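Local coordinates for protein tannase (Lactobacillus plantarum, PDB 3WA7) that hydrolyses the galloyl ester bonds of tannins, probably as a serine esterase with an alpha/beta-hydrolase fold, at residues A[135-140]-A[173-178]; A[141-144]-A[149-152]; A[215-220]-A[256-261]; A[291-296]-A[330-335]. All coordinates share one frame; numbering follows the deposited sequence.

Interaction 1: residues A[135-140]-A[173-178]; sequences DMKAAI and GASGNS
The ammonium nitrogen NZ of Lys137 has four acceptors gathered round it, sharing its three N-H groups, where helix 131-145 of the alpha/beta-hydrolase core faces the C-terminal end of helix 164-174. Across the contact it gives hydrogen bonds to Ser175 O at 2.8 Å and to Ser175 OG at 3.0 Å, clasping one serine by carbonyl and hydroxyl together. The lysine chain runs extended out to CE and then bends at its last torsion (chi4 -67°), which swings NZ in beside both oxygens. The other two are Asp195 OD1, in a salt bridge, and a water 2.9 Å from NZ that may carry the link on to Ser178 O. Ser175 is the first residue to leave the helix and opens a type II beta turn that ends at Ser178, while its OG is tied back to Leu171 O. Asp195 OD1 also accepts from Asn177 N. A methionine in place of Lys137 would probably take from Asp195 one of its two positive partners, Arg141 remaining on OD2, and strip Ser175 O and OG of a bond each. On Ser175 O the donors come from opposite faces of the carbonyl plane: Ser178 N, closing the turn at 3.1 Å, and Lys137 NZ, 67° out of that plane.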
loop_
_atom_site.group_PDB
_atom_site.type_symbol
_atom_site.label_atom_id
_atom_site.label_comp_id
_atom_site.label_asym_id
_atom_site.label_seq_id
_atom_site.Cartn_x
_atom_site.Cartn_y
_atom_site.Cartn_z
ATOM N N ASP A 135 3.145 -5.186 -13.543
ATOM C CA ASP A 135 3.101 -6.599 -13.162
ATOM C C ASP A 135 1.813 -6.947 -12.423
ATOM O O ASP A 135 1.233 -8.004 -12.652
ATOM C CB ASP A 135 4.299 -6.977 -12.286
ATOM C CG ASP A 135 5.568 -7.196 -13.092
ATOM O OD1 ASP A 135 5.485 -7.288 -14.337
ATOM O OD2 ASP A 135 6.648 -7.289 -12.477
HETATM N N MSE A 136 1.369 -6.065 -11.532
HETATM C CA MSE A 136 0.134 -6.322 -10.797
HETATM C C MSE A 136 -1.023 -6.424 -11.791
HETATM O O MSE A 136 -1.883 -7.298 -11.675
HETATM C CB MSE A 136 -0.135 -5.197 -9.792
HETATM C CG MSE A 136 -1.269 -5.493 -8.817
HETATM SE SE MSE A 136 -0.866 -6.961 -7.613
HETATM C CE MSE A 136 -1.959 -8.341 -8.422
ATOM N N LYS A 137 -1.029 -5.540 -12.783
ATOM C CA LYS A 137 -2.084 -5.543 -13.791
ATOM C C LYS A 137 -2.005 -6.780 -14.679
ATOM O O LYS A 137 -3.035 -7.351 -15.046
ATOM C CB LYS A 137 -2.004 -4.275 -14.650
ATOM C CG LYS A 137 -2.528 -3.019 -13.958
ATOM C CD LYS A 137 -2.160 -1.751 -14.733
ATOM C CE LYS A 137 -2.828 -0.516 -14.129
ATOM N NZ LYS A 137 -4.308 -0.561 -14.294
ATOM N N ALA A 138 -0.790 -7.191 -15.032
ATOM C CA ALA A 138 -0.617 -8.374 -15.868
ATOM C C ALA A 138 -1.162 -9.592 -15.131
ATOM O O ALA A 138 -1.808 -10.452 -15.730
ATOM C CB ALA A 138 0.857 -8.584 -16.200
ATOM N N ALA A 139 -0.898 -9.662 -13.829
ATOM C CA ALA A 139 -1.378 -10.780 -13.022
ATOM C C ALA A 139 -2.902 -10.766 -12.970
ATOM O O ALA A 139 -3.543 -11.811 -13.062
ATOM C CB ALA A 139 -0.800 -10.702 -11.615
ATOM N N ILE A 140 -3.483 -9.581 -12.815
ATOM C CA ILE A 140 -4.934 -9.458 -12.784
ATOM C C ILE A 140 -5.513 -9.885 -14.135
ATOM O O ILE A 140 -6.513 -10.599 -14.188
ATOM C CB ILE A 140 -5.364 -8.011 -12.475
ATOM C CG1 ILE A 140 -4.911 -7.647 -11.060
ATOM C CG2 ILE A 140 -6.884 -7.864 -12.629
ATOM C CD1 ILE A 140 -5.064 -6.164 -10.717
ATOM N N GLY A 173 -6.596 -0.670 -7.933
ATOM C CA GLY A 173 -8.013 -0.362 -7.851
ATOM C C GLY A 173 -8.378 0.956 -8.508
ATOM O O GLY A 173 -9.450 1.095 -9.096
ATOM N N ALA A 174 -7.476 1.927 -8.428
ATOM C CA ALA A 174 -7.732 3.243 -8.996
ATOM C C ALA A 174 -7.558 3.365 -10.509
ATOM O O ALA A 174 -8.257 4.156 -11.147
ATOM C CB ALA A 174 -6.843 4.279 -8.300
ATOM N N SER A 175 -6.659 2.570 -11.086
ATOM C CA SER A 175 -6.352 2.689 -12.514
ATOM C C SER A 175 -6.846 1.620 -13.476
ATOM O O SER A 175 -6.241 1.421 -14.528
ATOM C CB SER A 175 -4.836 2.806 -12.682
ATOM O OG SER A 175 -4.196 1.601 -12.283
ATOM N N GLY A 176 -7.939 0.951 -13.137
ATOM C CA GLY A 176 -8.459 -0.094 -14.003
ATOM C C GLY A 176 -8.576 0.258 -15.476
ATOM O O GLY A 176 -9.250 1.212 -15.851
ATOM N N ASN A 177 -7.898 -0.525 -16.311
ATOM C CA ASN A 177 -7.938 -0.354 -17.756
ATOM C C ASN A 177 -7.485 1.000 -18.278
ATOM O O ASN A 177 -8.031 1.517 -19.258
ATOM C CB ASN A 177 -9.343 -0.680 -18.248
ATOM C CG ASN A 177 -9.774 -2.071 -17.834
ATOM O OD1 ASN A 177 -9.042 -3.033 -18.043
ATOM N ND2 ASN A 177 -10.958 -2.185 -17.246
ATOM N N SER A 178 -6.483 1.570 -17.617
ATOM C CA SER A 178 -5.915 2.846 -18.033
ATOM C C SER A 178 -5.040 2.567 -19.249
ATOM O O SER A 178 -4.202 1.665 -19.219
ATOM C CB SER A 178 -5.054 3.437 -16.919
ATOM O OG SER A 178 -4.233 4.475 -17.421
HETATM O O HOH W 1 -4.354 -0.814 -17.200
#

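Interaction 2: residues A[141-144]-A[149-152]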
loop_
_atom_site.group_PDB
_atom_site.type_symbol
_atom_site.label_atom_id
_atom_site.label_comp_id
_atom_site.label_asym_id
_atom_site.label_seq_id
_atom_site.Cartn_x
_atom_site.Cartn_y
_atom_site.Cartn_z
ATOM N N ARG A 141 -4.886 -9.459 -15.230
ATOM C CA ARG A 141 -5.379 -9.845 -16.551
ATOM C C ARG A 141 -5.315 -11.358 -16.732
ATOM O O ARG A 141 -6.209 -11.951 -17.331
ATOM C CB ARG A 141 -4.583 -9.147 -17.659
ATOM C CG ARG A 141 -4.764 -7.647 -17.636
ATOM C CD ARG A 141 -4.236 -6.966 -18.884
ATOM N NE ARG A 141 -4.619 -5.559 -18.858
ATOM C CZ ARG A 141 -4.571 -4.741 -19.902
ATOM N NH1 ARG A 141 -4.150 -5.178 -21.081
ATOM N NH2 ARG A 141 -4.959 -3.480 -19.762
ATOM N N TYR A 142 -4.262 -11.980 -16.210
ATOM C CA TYR A 142 -4.119 -13.431 -16.313
ATOM C C TYR A 142 -5.307 -14.100 -15.624
ATOM O O TYR A 142 -5.918 -15.020 -16.165
ATOM C CB TYR A 142 -2.826 -13.905 -15.642
ATOM C CG TYR A 142 -2.657 -15.409 -15.687
ATOM C CD1 TYR A 142 -2.085 -16.033 -16.797
ATOM C CD2 TYR A 142 -3.135 -16.212 -14.649
ATOM C CE1 TYR A 142 -1.998 -17.424 -16.875
ATOM C CE2 TYR A 142 -3.054 -17.602 -14.719
ATOM C CZ TYR A 142 -2.489 -18.198 -15.833
ATOM O OH TYR A 142 -2.433 -19.569 -15.911
ATOM N N VAL A 143 -5.623 -13.631 -14.424
ATOM C CA VAL A 143 -6.734 -14.187 -13.657
ATOM C C VAL A 143 -8.067 -14.022 -14.378
ATOM O O VAL A 143 -8.809 -14.992 -14.553
ATOM C CB VAL A 143 -6.830 -13.523 -12.263
ATOM C CG1 VAL A 143 -8.131 -13.929 -11.569
ATOM C CG2 VAL A 143 -5.639 -13.934 -11.415
ATOM N N LYS A 144 -8.363 -12.798 -14.804
ATOM C CA LYS A 144 -9.627 -12.516 -15.478
ATOM C C LYS A 144 -9.749 -13.220 -16.826
ATOM O O LYS A 144 -10.841 -13.639 -17.213
ATOM C CB LYS A 144 -9.812 -11.000 -15.625
ATOM C CG LYS A 144 -9.808 -10.284 -14.269
ATOM C CD LYS A 144 -10.187 -8.807 -14.361
ATOM C CE LYS A 144 -11.682 -8.606 -14.562
ATOM N NZ LYS A 144 -12.023 -7.146 -14.630
ATOM N N ARG A 149 -11.853 -21.256 -15.799
ATOM C CA ARG A 149 -10.781 -22.233 -15.686
ATOM C C ARG A 149 -10.184 -22.158 -14.289
ATOM O O ARG A 149 -9.877 -23.181 -13.676
ATOM C CB ARG A 149 -9.720 -21.973 -16.758
ATOM C CG ARG A 149 -10.213 -22.280 -18.170
ATOM C CD ARG A 149 -9.074 -22.277 -19.169
ATOM N NE ARG A 149 -8.636 -20.929 -19.511
ATOM C CZ ARG A 149 -9.233 -20.156 -20.412
ATOM N NH1 ARG A 149 -10.298 -20.599 -21.069
ATOM N NH2 ARG A 149 -8.761 -18.942 -20.659
ATOM N N LEU A 150 -10.036 -20.937 -13.784
ATOM C CA LEU A 150 -9.516 -20.712 -12.441
ATOM C C LEU A 150 -10.677 -20.712 -11.451
ATOM O O LEU A 150 -11.721 -20.122 -11.716
ATOM C CB LEU A 150 -8.826 -19.348 -12.357
ATOM C CG LEU A 150 -7.341 -19.214 -12.674
ATOM C CD1 LEU A 150 -6.984 -17.736 -12.807
ATOM C CD2 LEU A 150 -6.528 -19.864 -11.566
ATOM N N PRO A 151 -10.529 -21.403 -10.312
ATOM C CA PRO A 151 -11.635 -21.393 -9.351
ATOM C C PRO A 151 -11.799 -19.963 -8.822
ATOM O O PRO A 151 -10.837 -19.196 -8.810
ATOM C CB PRO A 151 -11.157 -22.353 -8.269
ATOM C CG PRO A 151 -10.354 -23.354 -9.049
ATOM C CD PRO A 151 -9.551 -22.456 -9.978
ATOM N N GLY A 152 -13.009 -19.605 -8.399
ATOM C CA GLY A 152 -13.242 -18.265 -7.880
ATOM C C GLY A 152 -13.990 -17.353 -8.837
ATOM O O GLY A 152 -14.140 -17.659 -10.021
#
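Leu150 meets the last turns of helix 131-145 with a single methyl group. Its CD1 rests 3.7 Å from Val143 CA, and lies equally near the carbonyl oxygen of that residue, so the leucine presses on the helix backbone as much as on side chains. An extended chain explains this reach: CD1 is anti to CA (chi2 168°), which carries the methyl straight out from the loop toward the helix. Val143 answers with CG1, 4.2 Å from Leu150 CD1, and the two side chains cross at about a right angle. Tyr142, one residue earlier, brings ring carbon CE2 to 4.4 Å from the same methyl; the approach to the ring is oblique. The CD1 group of Leu150 is therefore shared by both helix residues, and the contact is purely apolar and buried, with no hydrogen bond between the segments. The two segments bury 113 Å² between them, where the loop leaves the helix and turns back along its end. Asn146, between the two segments, ties that turn together: its ND2 meets Tyr142 O and its OD1 takes Arg149 NE. Around the cluster, Val143 packs on Ile69 and Met71 of strand 69-72 and on Ile157 of strand 157-160, whereas Tyr142 and Leu150 both touch Phe7 and strand 44-50, through Leu45 and Val47 respectively. Helix and returning loop are thus laid together against the central sheet, just before the chain enters it again as strand 157-160.

Interaction 3: residues A[215-220]-A[256-261]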
loop_
_atom_site.group_PDB
_atom_site.type_symbol
_atom_site.label_atom_id
_atom_site.label_comp_id
_atom_site.label_asym_id
_atom_site.label_seq_id
_atom_site.Cartn_x
_atom_site.Cartn_y
_atom_site.Cartn_z
ATOM N N ALA A 215 3.800 16.884 3.037
ATOM C CA ALA A 215 2.933 16.375 4.093
ATOM C C ALA A 215 3.740 16.001 5.329
ATOM O O ALA A 215 3.318 16.254 6.460
ATOM C CB ALA A 215 2.148 15.156 3.596
ATOM N N TYR A 216 4.908 15.405 5.115
ATOM C CA TYR A 216 5.739 14.983 6.233
ATOM C C TYR A 216 6.193 16.165 7.076
ATOM O O TYR A 216 6.200 16.090 8.306
ATOM C CB TYR A 216 6.969 14.214 5.740
ATOM C CG TYR A 216 7.470 13.193 6.742
ATOM C CD1 TYR A 216 6.784 11.993 6.940
ATOM C CD2 TYR A 216 8.603 13.441 7.519
ATOM C CE1 TYR A 216 7.210 11.062 7.890
ATOM C CE2 TYR A 216 9.039 12.515 8.476
ATOM C CZ TYR A 216 8.338 11.333 8.654
ATOM O OH TYR A 216 8.755 10.420 9.598
ATOM N N GLU A 217 6.575 17.254 6.419
ATOM C CA GLU A 217 7.033 18.430 7.141
ATOM C C GLU A 217 5.889 19.217 7.769
ATOM O O GLU A 217 6.077 19.874 8.791
ATOM C CB GLU A 217 7.882 19.310 6.227
ATOM C CG GLU A 217 9.149 18.604 5.767
ATOM C CD GLU A 217 9.843 17.866 6.904
ATOM O OE1 GLU A 217 10.104 18.488 7.954
ATOM O OE2 GLU A 217 10.131 16.662 6.751
ATOM N N TRP A 218 4.705 19.166 7.166
ATOM C CA TRP A 218 3.567 19.842 7.771
ATOM C C TRP A 218 3.372 19.172 9.131
ATOM O O TRP A 218 3.092 19.828 10.135
ATOM C CB TRP A 218 2.296 19.648 6.942
ATOM C CG TRP A 218 1.050 19.973 7.723
ATOM C CD1 TRP A 218 0.563 21.217 8.017
ATOM C CD2 TRP A 218 0.191 19.038 8.388
ATOM N NE1 TRP A 218 -0.543 21.112 8.830
ATOM C CE2 TRP A 218 -0.792 19.786 9.073
ATOM C CE3 TRP A 218 0.161 17.639 8.476
ATOM C CZ2 TRP A 218 -1.796 19.183 9.838
ATOM C CZ3 TRP A 218 -0.841 17.037 9.241
ATOM C CH2 TRP A 218 -1.804 17.812 9.911
ATOM N N GLN A 219 3.540 17.854 9.155
ATOM C CA GLN A 219 3.365 17.093 10.384
ATOM C C GLN A 219 4.511 17.185 11.389
ATOM O O GLN A 219 4.276 17.374 12.586
ATOM C CB GLN A 219 3.117 15.624 10.052
ATOM C CG GLN A 219 2.866 14.752 11.280
ATOM C CD GLN A 219 2.394 13.364 10.905
ATOM O OE1 GLN A 219 1.461 13.211 10.120
ATOM N NE2 GLN A 219 3.030 12.344 11.472
ATOM N N PHE A 220 5.748 17.078 10.914
ATOM C CA PHE A 220 6.888 17.083 11.828
ATOM C C PHE A 220 7.751 18.334 11.943
ATOM O O PHE A 220 8.758 18.319 12.649
ATOM C CB PHE A 220 7.784 15.873 11.528
ATOM C CG PHE A 220 7.179 14.554 11.939
ATOM C CD1 PHE A 220 6.849 13.591 10.986
ATOM C CD2 PHE A 220 6.950 14.272 13.283
ATOM C CE1 PHE A 220 6.300 12.360 11.371
ATOM C CE2 PHE A 220 6.402 13.046 13.676
ATOM C CZ PHE A 220 6.079 12.090 12.717
ATOM N N ALA A 256 15.251 24.722 7.567
ATOM C CA ALA A 256 14.729 25.751 6.674
ATOM C C ALA A 256 13.934 25.074 5.562
ATOM O O ALA A 256 12.871 25.549 5.162
ATOM C CB ALA A 256 15.877 26.564 6.082
ATOM N N LEU A 257 14.456 23.955 5.070
ATOM C CA LEU A 257 13.791 23.212 4.008
ATOM C C LEU A 257 12.461 22.697 4.556
ATOM O O LEU A 257 11.439 22.716 3.870
ATOM C CB LEU A 257 14.670 22.042 3.558
ATOM C CG LEU A 257 14.343 21.407 2.205
ATOM C CD1 LEU A 257 14.450 22.459 1.102
ATOM C CD2 LEU A 257 15.310 20.262 1.937
ATOM N N SER A 258 12.489 22.249 5.807
ATOM C CA SER A 258 11.301 21.734 6.473
ATOM C C SER A 258 10.199 22.784 6.555
ATOM O O SER A 258 9.036 22.498 6.281
ATOM C CB SER A 258 11.654 21.260 7.882
ATOM O OG SER A 258 10.486 20.936 8.617
ATOM N N LEU A 259 10.559 24.003 6.941
ATOM C CA LEU A 259 9.558 25.057 7.051
ATOM C C LEU A 259 8.963 25.383 5.683
ATOM O O LEU A 259 7.757 25.581 5.558
ATOM C CB LEU A 259 10.175 26.314 7.674
ATOM C CG LEU A 259 9.226 27.488 7.943
ATOM C CD1 LEU A 259 8.088 27.041 8.848
ATOM C CD2 LEU A 259 10.005 28.630 8.594
ATOM N N ALA A 260 9.812 25.423 4.659
ATOM C CA ALA A 260 9.363 25.721 3.304
ATOM C C ALA A 260 8.409 24.646 2.787
ATOM O O ALA A 260 7.415 24.952 2.123
ATOM C CB ALA A 260 10.566 25.839 2.372
ATOM N N LEU A 261 8.720 23.387 3.084
ATOM C CA LEU A 261 7.877 22.278 2.656
ATOM C C LEU A 261 6.537 22.337 3.375
ATOM O O LEU A 261 5.489 22.115 2.769
ATOM C CB LEU A 261 8.576 20.941 2.931
ATOM C CG LEU A 261 9.632 20.542 1.887
ATOM C CD1 LEU A 261 10.565 19.483 2.448
ATOM C CD2 LEU A 261 8.930 20.030 0.638
#
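With CG anti to the carbonyl carbon (chi1 -63°), the Glu217 chain bends at chi2 (-44°) so that its carboxylate turns to Ser258, whose hydroxyl points out from helix 252-271 with OG anti to the backbone N (172°). The result is a short hydrogen bond of 2.6 Å from Ser258 OG to Glu217 OE1, received on the anti side of that oxygen and close to the carboxylate plane. OE1 also forms a salt bridge with Arg341 NH2, and Ser258 OG is met by Asn221 ND2, so both polar ends have a second partner in this buried place. The aliphatic part of Glu217 is used as well: CG lies 3.7 Å from Leu261 CD1, while CB approaches Ser258 O at 3.4 Å. Here the helices come near each other, Glu217 CA and Ser258 CA being 5.4 Å apart. An alanine at Glu217 is likely to leave Arg341 without this countercharge and the Ser258 hydroxyl without its acceptor, with Asn221 still in place, and to open a gap beside Leu261. Both helices belong to the long insertion that separates sheet strands 199-203 and 410-414, consistent with the cap or lid domains that many alpha/beta-hydrolases carry.

Interaction 4: residues A[291-296]-A[330-335]. With SO4 (sulfate ion), chain B.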
loop_
_atom_site.group_PDB
_atom_site.type_symbol
_atom_site.label_atom_id
_atom_site.label_comp_id
_atom_site.label_asym_id
_atom_site.label_seq_id
_atom_site.Cartn_x
_atom_site.Cartn_y
_atom_site.Cartn_z
ATOM N N SER A 291 -9.127 23.789 9.397
ATOM C CA SER A 291 -10.097 22.705 9.372
ATOM C C SER A 291 -9.497 21.342 9.048
ATOM O O SER A 291 -9.916 20.333 9.618
ATOM C CB SER A 291 -11.231 23.035 8.398
ATOM O OG SER A 291 -10.737 23.412 7.128
ATOM N N PHE A 292 -8.515 21.293 8.151
ATOM C CA PHE A 292 -7.911 20.005 7.828
ATOM C C PHE A 292 -7.111 19.478 9.013
ATOM O O PHE A 292 -7.126 18.280 9.293
ATOM C CB PHE A 292 -6.989 20.096 6.613
ATOM C CG PHE A 292 -6.413 18.767 6.208
ATOM C CD1 PHE A 292 -7.206 17.816 5.566
ATOM C CD2 PHE A 292 -5.098 18.442 6.517
ATOM C CE1 PHE A 292 -6.694 16.561 5.241
ATOM C CE2 PHE A 292 -4.577 17.188 6.195
ATOM C CZ PHE A 292 -5.374 16.247 5.559
ATOM N N ARG A 293 -6.401 20.364 9.703
ATOM C CA ARG A 293 -5.622 19.937 10.861
ATOM C C ARG A 293 -6.573 19.356 11.909
ATOM O O ARG A 293 -6.253 18.367 12.575
ATOM C CB ARG A 293 -4.853 21.113 11.462
ATOM C CG ARG A 293 -3.958 20.710 12.627
ATOM C CD ARG A 293 -3.271 21.910 13.257
ATOM N NE ARG A 293 -2.340 21.527 14.319
ATOM C CZ ARG A 293 -1.077 21.161 14.120
ATOM N NH1 ARG A 293 -0.576 21.130 12.892
ATOM N NH2 ARG A 293 -0.311 20.828 15.153
ATOM N N ASP A 294 -7.741 19.980 12.048
ATOM C CA ASP A 294 -8.752 19.520 13.000
ATOM C C ASP A 294 -9.108 18.059 12.730
ATOM O O ASP A 294 -9.312 17.277 13.661
ATOM C CB ASP A 294 -10.033 20.359 12.883
ATOM C CG ASP A 294 -9.923 21.722 13.550
ATOM O OD1 ASP A 294 -8.837 22.085 14.052
ATOM O OD2 ASP A 294 -10.948 22.439 13.569
ATOM N N VAL A 295 -9.193 17.698 11.451
ATOM C CA VAL A 295 -9.538 16.336 11.060
ATOM C C VAL A 295 -8.484 15.347 11.532
ATOM O O VAL A 295 -8.813 14.290 12.070
ATOM C CB VAL A 295 -9.712 16.221 9.525
ATOM C CG1 VAL A 295 -9.971 14.773 9.126
ATOM C CG2 VAL A 295 -10.874 17.093 9.078
ATOM N N VAL A 296 -7.214 15.686 11.331
ATOM C CA VAL A 296 -6.136 14.809 11.763
ATOM C C VAL A 296 -6.199 14.651 13.283
ATOM O O VAL A 296 -6.107 13.542 13.804
ATOM C CB VAL A 296 -4.757 15.375 11.369
ATOM C CG1 VAL A 296 -3.653 14.442 11.845
ATOM C CG2 VAL A 296 -4.688 15.551 9.862
ATOM N N LEU A 330 -6.936 16.886 22.349
ATOM C CA LEU A 330 -5.593 16.449 22.019
ATOM C C LEU A 330 -4.704 17.595 21.570
ATOM O O LEU A 330 -5.107 18.426 20.751
ATOM C CB LEU A 330 -5.633 15.402 20.898
ATOM C CG LEU A 330 -4.286 15.097 20.222
ATOM C CD1 LEU A 330 -3.336 14.455 21.219
ATOM C CD2 LEU A 330 -4.503 14.184 19.024
ATOM N N ASP A 331 -3.504 17.640 22.135
ATOM C CA ASP A 331 -2.503 18.624 21.752
ATOM C C ASP A 331 -1.744 17.821 20.693
ATOM O O ASP A 331 -0.863 17.025 21.024
ATOM C CB ASP A 331 -1.577 18.938 22.937
ATOM C CG ASP A 331 -0.482 19.932 22.577
ATOM O OD1 ASP A 331 -0.080 19.981 21.394
ATOM O OD2 ASP A 331 -0.013 20.658 23.483
ATOM N N LEU A 332 -2.106 18.007 19.426
ATOM C CA LEU A 332 -1.481 17.258 18.338
ATOM C C LEU A 332 0.031 17.411 18.274
ATOM O O LEU A 332 0.748 16.435 18.058
ATOM C CB LEU A 332 -2.104 17.659 16.993
ATOM C CG LEU A 332 -1.577 16.944 15.745
ATOM C CD1 LEU A 332 -1.705 15.438 15.910
ATOM C CD2 LEU A 332 -2.363 17.414 14.520
ATOM N N SER A 333 0.520 18.633 18.461
ATOM C CA SER A 333 1.956 18.874 18.421
ATOM C C SER A 333 2.658 18.062 19.500
ATOM O O SER A 333 3.732 17.501 19.266
ATOM C CB SER A 333 2.253 20.363 18.612
ATOM O OG SER A 333 1.708 21.121 17.546
ATOM N N ALA A 334 2.046 17.996 20.679
ATOM C CA ALA A 334 2.623 17.241 21.787
ATOM C C ALA A 334 2.654 15.752 21.454
ATOM O O ALA A 334 3.640 15.069 21.730
ATOM C CB ALA A 334 1.821 17.478 23.063
ATOM N N TYR A 335 1.576 15.254 20.854
ATOM C CA TYR A 335 1.509 13.843 20.482
ATOM C C TYR A 335 2.602 13.498 19.473
ATOM O O TYR A 335 3.302 12.492 19.616
ATOM C CB TYR A 335 0.140 13.508 19.879
ATOM C CG TYR A 335 0.045 12.088 19.359
ATOM C CD1 TYR A 335 -0.034 11.011 20.237
ATOM C CD2 TYR A 335 0.079 11.821 17.987
ATOM C CE1 TYR A 335 -0.073 9.697 19.767
ATOM C CE2 TYR A 335 0.043 10.514 17.507
ATOM C CZ TYR A 335 -0.033 9.457 18.406
ATOM O OH TYR A 335 -0.066 8.159 17.945
HETATM S S SO4 B . -2.663 21.469 18.102
HETATM O O1 SO4 B . -3.521 20.395 18.634
HETATM O O2 SO4 B . -1.300 20.968 17.862
HETATM O O3 SO4 B . -3.231 21.973 16.839
HETATM O O4 SO4 B . -2.606 22.574 19.081
#
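Arg293 and the start of helix 332-339 share a sulfate ion, an example of anion binding at a helix N-terminus; the ion probably came from the crystallisation liquor. Among the polar bonds, Arg293 grips it with two N-H groups along one edge of the guanidinium: NE to sulfate O3 at 2.7 Å and NH2 to O2 at 2.9 Å, the latter almost straight at 176°. The extended arginine chain, with its first three torsions all near 180°, carries this edge from helix 291-309 across to the ion. From the other segment, Leu332 N binds O1 at 2.9 Å, and Ser333 offers both its N and its OG to O2. Sulfate O2 thus collects three donors, and Arg297 NH2 adds a further bond to the ion, whose charge is probably well balanced here by two arginines and the helix end. The apolar part is smaller. Leu332 CD2 sits over the centre of one guanidinium face, 3.9 Å above its plane, and the same methyl touches Val296 CG1 at 4.2 Å. The remaining interaction is the N-cap: Asp331 OD1 accepts from Ala334 N at 3.0 Å, the amide coming from above the carboxylate plane.

In the fold
The four contacts form two pairs. Interactions 1 and 2 share helix 131-145 of the core, their centres 14 Å apart; interactions 3 and 4 lie in the insertion, 16 Å apart and touching where Trp218 CH2 meets Val296 CG2 at 3.7 Å. Between the pairs the centres are 33 to 45 Å apart. The probable catalytic triad, Ser163, His451 and Asp419, relates to both: helix 164-174, which ends at interaction 1, starts directly after Ser163, and Tyr216, from the helix of interaction 3, hydrogen-bonds to Arg420 O, next to Asp419. The sulfate of interaction 4 gives no evidence of a substrate site.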